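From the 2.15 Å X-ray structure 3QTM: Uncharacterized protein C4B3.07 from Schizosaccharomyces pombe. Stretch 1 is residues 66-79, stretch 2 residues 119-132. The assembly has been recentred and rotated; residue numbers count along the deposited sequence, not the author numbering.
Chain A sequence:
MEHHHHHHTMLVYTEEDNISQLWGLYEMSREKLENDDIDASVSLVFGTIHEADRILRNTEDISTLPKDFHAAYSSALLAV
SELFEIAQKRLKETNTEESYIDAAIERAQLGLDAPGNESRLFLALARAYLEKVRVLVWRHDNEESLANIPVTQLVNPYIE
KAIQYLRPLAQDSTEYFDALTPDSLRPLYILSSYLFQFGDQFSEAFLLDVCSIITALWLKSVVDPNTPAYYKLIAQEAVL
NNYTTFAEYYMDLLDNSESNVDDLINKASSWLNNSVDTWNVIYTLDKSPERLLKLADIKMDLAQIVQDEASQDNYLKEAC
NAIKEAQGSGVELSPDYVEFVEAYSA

Stretch 1 66-79: PKDFHAAYSSALLA
Stretch 2 119-132: SRLFLALARAYLEK

Two helices, 67-79 and 119-132, pack in the same general direction, with 29° between their axes and a closest approach of 8.0 Å. Pro66 is the N-cap of the first. Ala71 CA lies 4.5 Å from Leu121 CA, and Leu78 CA lies 6.5 Å from Ala128 CA. Backbone angles are helical throughout from Lys67 and Ser119 onward. No direct hydrogen bond crosses the contact; waters make the polar links.

At Arg120 (chi1 m, chi2 t, chi3 t), CB sits 3.7 Å from Asp68 OD1. Asp68 is m. Its OD2 is 4.6 Å from Arg120 NE but well out of the guanidinium plane, so only charges are near. Water bridges extend from Asp68 OD1: one water is 2.9 Å from Asp68 OD1 and 3.0 Å from Arg120 N, another 2.6 Å from Asp68 OD1 and 3.0 Å from Leu121 N. These backbone amides in the first turn have no i-4 partner within the stretch.

Leu121 (t, p) points toward helix 67-79. Its CD1 lies 3.7 Å from Lys67 O and 4.0 Å from Ala71 CB. Ala71 CB also comes within 3.6 Å of Leu121 N, an approach its small side chain makes at the tightest register point.

Ala124 CB is 3.9 Å from Ala71 O and 3.9 Å from Ser74 OG. Ser74 is t. A water donates to Ser74 OG (2.9 Å) and to Ala124 O (2.7 Å).

Arg127 (m, t, p, chi4 76°) places CB 3.7 Å from Leu78 CD2. One water joins Arg127 NE (2.9 Å) to Ser75 OG (2.8 Å); another joins Arg127 NH2 (3.0 Å) to Ser75 O (2.7 Å). Ser75, m, also donates from OG to Ala71 O at 3.0 Å.

Leu78 (t, p) reaches further along: CD1 is 4.3 Å from Ala128 CB and 4.0 Å from Glu131 CG. Glu131 is m, m.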

# COMPACT_ATOMS: atom_id res chain seq x y z
N PRO A 66 16.46 -19.60 -8.80
CA PRO A 66 15.08 -19.61 -8.34
C PRO A 66 14.38 -18.29 -8.57
O PRO A 66 15.00 -17.23 -8.77
CB PRO A 66 15.19 -19.84 -6.83
CG PRO A 66 16.58 -19.57 -6.47
CD PRO A 66 17.41 -19.37 -7.70
N LYS A 67 13.06 -18.36 -8.48
CA LYS A 67 12.23 -17.18 -8.53
C LYS A 67 12.71 -16.10 -7.55
O LYS A 67 12.65 -14.91 -7.86
CB LYS A 67 10.78 -17.54 -8.24
CG LYS A 67 10.13 -18.45 -9.29
CD LYS A 67 8.61 -18.45 -9.11
CE LYS A 67 7.92 -19.33 -10.15
NZ LYS A 67 8.28 -20.75 -9.95
N ASP A 68 13.18 -16.52 -6.37
CA ASP A 68 13.66 -15.58 -5.35
C ASP A 68 14.87 -14.77 -5.81
O ASP A 68 15.06 -13.65 -5.37
CB ASP A 68 14.03 -16.31 -4.05
CG ASP A 68 12.82 -16.71 -3.24
OD1 ASP A 68 11.69 -16.29 -3.60
OD2 ASP A 68 12.99 -17.44 -2.23
N PHE A 69 15.69 -15.35 -6.68
CA PHE A 69 16.78 -14.57 -7.27
C PHE A 69 16.24 -13.42 -8.12
O PHE A 69 16.65 -12.27 -7.96
CB PHE A 69 17.72 -15.44 -8.11
CG PHE A 69 18.64 -14.63 -9.02
CD1 PHE A 69 19.82 -14.10 -8.54
CD2 PHE A 69 18.30 -14.39 -10.33
CE1 PHE A 69 20.65 -13.34 -9.35
CE2 PHE A 69 19.13 -13.63 -11.17
CZ PHE A 69 20.30 -13.10 -10.67
N HIS A 70 15.31 -13.72 -9.02
CA HIS A 70 14.78 -12.68 -9.90
C HIS A 70 13.96 -11.65 -9.11
O HIS A 70 13.91 -10.48 -9.49
CB HIS A 70 13.95 -13.27 -11.04
CG HIS A 70 14.68 -14.29 -11.85
ND1 HIS A 70 15.54 -13.96 -12.87
CD2 HIS A 70 14.68 -15.65 -11.78
CE1 HIS A 70 16.05 -15.06 -13.39
NE2 HIS A 70 15.54 -16.10 -12.76
N ALA A 71 13.31 -12.10 -8.03
CA ALA A 71 12.55 -11.22 -7.16
C ALA A 71 13.45 -10.18 -6.50
O ALA A 71 13.10 -9.01 -6.45
CB ALA A 71 11.79 -12.01 -6.11
N ALA A 72 14.61 -10.61 -5.98
CA ALA A 72 15.54 -9.69 -5.34
C ALA A 72 16.11 -8.70 -6.35
O ALA A 72 16.26 -7.52 -6.07
CB ALA A 72 16.66 -10.44 -4.65
N TYR A 73 16.46 -9.21 -7.52
CA TYR A 73 17.05 -8.40 -8.56
C TYR A 73 16.00 -7.36 -9.04
O TYR A 73 16.29 -6.17 -9.19
CB TYR A 73 17.48 -9.32 -9.70
CG TYR A 73 18.41 -8.71 -10.70
CD1 TYR A 73 19.09 -9.52 -11.61
CD2 TYR A 73 18.64 -7.33 -10.75
CE1 TYR A 73 19.96 -8.97 -12.55
CE2 TYR A 73 19.50 -6.77 -11.68
CZ TYR A 73 20.16 -7.60 -12.59
OH TYR A 73 21.02 -7.07 -13.53
N SER A 74 14.77 -7.81 -9.26
CA SER A 74 13.69 -6.91 -9.64
C SER A 74 13.49 -5.83 -8.58
O SER A 74 13.33 -4.67 -8.92
CB SER A 74 12.38 -7.68 -9.83
OG SER A 74 11.32 -6.79 -10.09
N SER A 75 13.50 -6.21 -7.30
CA SER A 75 13.33 -5.25 -6.21
C SER A 75 14.41 -4.18 -6.16
O SER A 75 14.12 -3.02 -5.88
CB SER A 75 13.27 -5.97 -4.86
OG SER A 75 12.10 -6.75 -4.77
N ALA A 76 15.65 -4.57 -6.43
CA ALA A 76 16.74 -3.60 -6.47
C ALA A 76 16.51 -2.60 -7.61
O ALA A 76 16.66 -1.39 -7.42
CB ALA A 76 18.08 -4.31 -6.61
N LEU A 77 16.15 -3.10 -8.78
CA LEU A 77 15.84 -2.24 -9.92
C LEU A 77 14.72 -1.24 -9.59
O LEU A 77 14.81 -0.05 -9.91
CB LEU A 77 15.50 -3.07 -11.18
CG LEU A 77 16.68 -3.86 -11.77
CD1 LEU A 77 16.20 -4.99 -12.69
CD2 LEU A 77 17.66 -2.94 -12.52
N LEU A 78 13.69 -1.72 -8.92
CA LEU A 78 12.57 -0.85 -8.61
C LEU A 78 13.03 0.24 -7.66
O LEU A 78 12.56 1.38 -7.72
CB LEU A 78 11.43 -1.64 -7.96
CG LEU A 78 10.10 -0.89 -7.91
CD1 LEU A 78 9.75 -0.44 -9.32
CD2 LEU A 78 8.98 -1.75 -7.30
N ALA A 79 13.96 -0.12 -6.77
CA ALA A 79 14.38 0.78 -5.72
C ALA A 79 15.20 1.90 -6.34
O ALA A 79 15.19 3.02 -5.83
CB ALA A 79 15.19 0.04 -4.63
N SER A 119 6.15 -16.44 -3.89
CA SER A 119 5.64 -15.32 -3.11
C SER A 119 6.42 -14.01 -3.31
O SER A 119 5.83 -12.97 -3.59
CB SER A 119 5.61 -15.70 -1.62
OG SER A 119 4.68 -16.75 -1.40
N ARG A 120 7.73 -14.08 -3.16
CA ARG A 120 8.55 -12.88 -3.29
C ARG A 120 8.50 -12.35 -4.71
O ARG A 120 8.51 -11.15 -4.92
CB ARG A 120 10.00 -13.14 -2.83
CG ARG A 120 10.16 -13.25 -1.32
CD ARG A 120 11.52 -13.82 -0.90
NE ARG A 120 11.52 -14.10 0.53
CZ ARG A 120 12.04 -13.31 1.46
NH1 ARG A 120 12.65 -12.18 1.13
NH2 ARG A 120 11.95 -13.65 2.74
N LEU A 121 8.41 -13.25 -5.69
CA LEU A 121 8.34 -12.83 -7.08
C LEU A 121 7.01 -12.14 -7.35
O LEU A 121 6.97 -11.10 -8.03
CB LEU A 121 8.52 -14.02 -8.03
CG LEU A 121 8.73 -13.58 -9.49
CD1 LEU A 121 10.12 -12.90 -9.65
CD2 LEU A 121 8.54 -14.73 -10.49
N PHE A 122 5.94 -12.70 -6.81
CA PHE A 122 4.60 -12.14 -7.01
C PHE A 122 4.54 -10.74 -6.43
O PHE A 122 3.93 -9.85 -7.02
CB PHE A 122 3.52 -13.04 -6.40
CG PHE A 122 3.15 -14.23 -7.27
CD1 PHE A 122 3.96 -14.60 -8.34
CD2 PHE A 122 2.02 -14.99 -6.99
CE1 PHE A 122 3.64 -15.69 -9.13
CE2 PHE A 122 1.69 -16.09 -7.77
CZ PHE A 122 2.50 -16.44 -8.85
N LEU A 123 5.20 -10.55 -5.29
CA LEU A 123 5.21 -9.24 -4.64
C LEU A 123 6.00 -8.24 -5.48
O LEU A 123 5.56 -7.12 -5.68
CB LEU A 123 5.74 -9.33 -3.20
CG LEU A 123 5.90 -8.03 -2.38
CD1 LEU A 123 4.56 -7.33 -2.13
CD2 LEU A 123 6.60 -8.29 -1.05
N ALA A 124 7.17 -8.66 -5.97
CA ALA A 124 8.00 -7.81 -6.83
C ALA A 124 7.27 -7.40 -8.10
O ALA A 124 7.37 -6.26 -8.56
CB ALA A 124 9.30 -8.54 -7.20
N LEU A 125 6.54 -8.35 -8.69
CA LEU A 125 5.76 -8.09 -9.88
C LEU A 125 4.68 -7.06 -9.59
O LEU A 125 4.55 -6.06 -10.31
CB LEU A 125 5.10 -9.37 -10.39
CG LEU A 125 5.97 -10.33 -11.19
CD1 LEU A 125 5.36 -11.74 -11.19
CD2 LEU A 125 6.17 -9.79 -12.62
N ALA A 126 3.89 -7.29 -8.54
CA ALA A 126 2.82 -6.36 -8.19
C ALA A 126 3.35 -4.95 -7.93
O ALA A 126 2.81 -3.97 -8.46
CB ALA A 126 2.06 -6.87 -6.99
N ARG A 127 4.42 -4.86 -7.13
CA ARG A 127 5.04 -3.58 -6.81
C ARG A 127 5.47 -2.82 -8.07
O ARG A 127 5.21 -1.63 -8.20
CB ARG A 127 6.23 -3.78 -5.86
CG ARG A 127 5.79 -4.22 -4.47
CD ARG A 127 6.96 -4.64 -3.56
NE ARG A 127 8.15 -3.80 -3.73
CZ ARG A 127 8.26 -2.58 -3.24
NH1 ARG A 127 7.25 -2.06 -2.56
NH2 ARG A 127 9.37 -1.87 -3.41
N ALA A 128 6.09 -3.52 -9.02
CA ALA A 128 6.57 -2.87 -10.22
C ALA A 128 5.44 -2.46 -11.16
O ALA A 128 5.51 -1.39 -11.76
CB ALA A 128 7.59 -3.74 -10.95
N TYR A 129 4.41 -3.30 -11.29
CA TYR A 129 3.27 -2.96 -12.14
C TYR A 129 2.55 -1.73 -11.58
O TYR A 129 2.09 -0.88 -12.34
CB TYR A 129 2.26 -4.13 -12.26
CG TYR A 129 2.72 -5.30 -13.11
CD1 TYR A 129 3.28 -5.11 -14.37
CD2 TYR A 129 2.57 -6.60 -12.65
CE1 TYR A 129 3.70 -6.18 -15.14
CE2 TYR A 129 2.98 -7.68 -13.41
CZ TYR A 129 3.55 -7.47 -14.65
OH TYR A 129 3.95 -8.55 -15.39
N LEU A 130 2.44 -1.65 -10.26
CA LEU A 130 1.77 -0.49 -9.66
C LEU A 130 2.61 0.78 -9.81
O LEU A 130 2.05 1.86 -10.04
CB LEU A 130 1.41 -0.73 -8.19
CG LEU A 130 0.26 -1.71 -7.92
CD1 LEU A 130 0.07 -1.93 -6.43
CD2 LEU A 130 -1.04 -1.25 -8.58
N GLU A 131 3.94 0.66 -9.73
CA GLU A 131 4.77 1.87 -9.92
C GLU A 131 4.66 2.33 -11.37
O GLU A 131 4.70 3.52 -11.65
CB GLU A 131 6.23 1.66 -9.54
CG GLU A 131 6.44 1.46 -8.05
CD GLU A 131 6.00 2.66 -7.22
OE1 GLU A 131 5.90 3.78 -7.78
OE2 GLU A 131 5.77 2.49 -6.01
N LYS A 132 4.53 1.37 -12.29
CA LYS A 132 4.30 1.69 -13.69
C LYS A 132 3.00 2.52 -13.85
O LYS A 132 2.98 3.53 -14.56
CB LYS A 132 4.24 0.41 -14.52
CG LYS A 132 4.02 0.63 -16.02
CD LYS A 132 5.23 1.28 -16.69
CE LYS A 132 5.10 1.28 -18.22
NZ LYS A 132 6.15 2.11 -18.89
O HOH W 1 9.80 -15.90 -5.31
O HOH W 2 9.27 -16.37 -2.00
O HOH W 3 9.85 -5.11 -8.27
O HOH W 4 12.18 -2.02 -4.33
O HOH W 5 9.86 -5.21 -5.61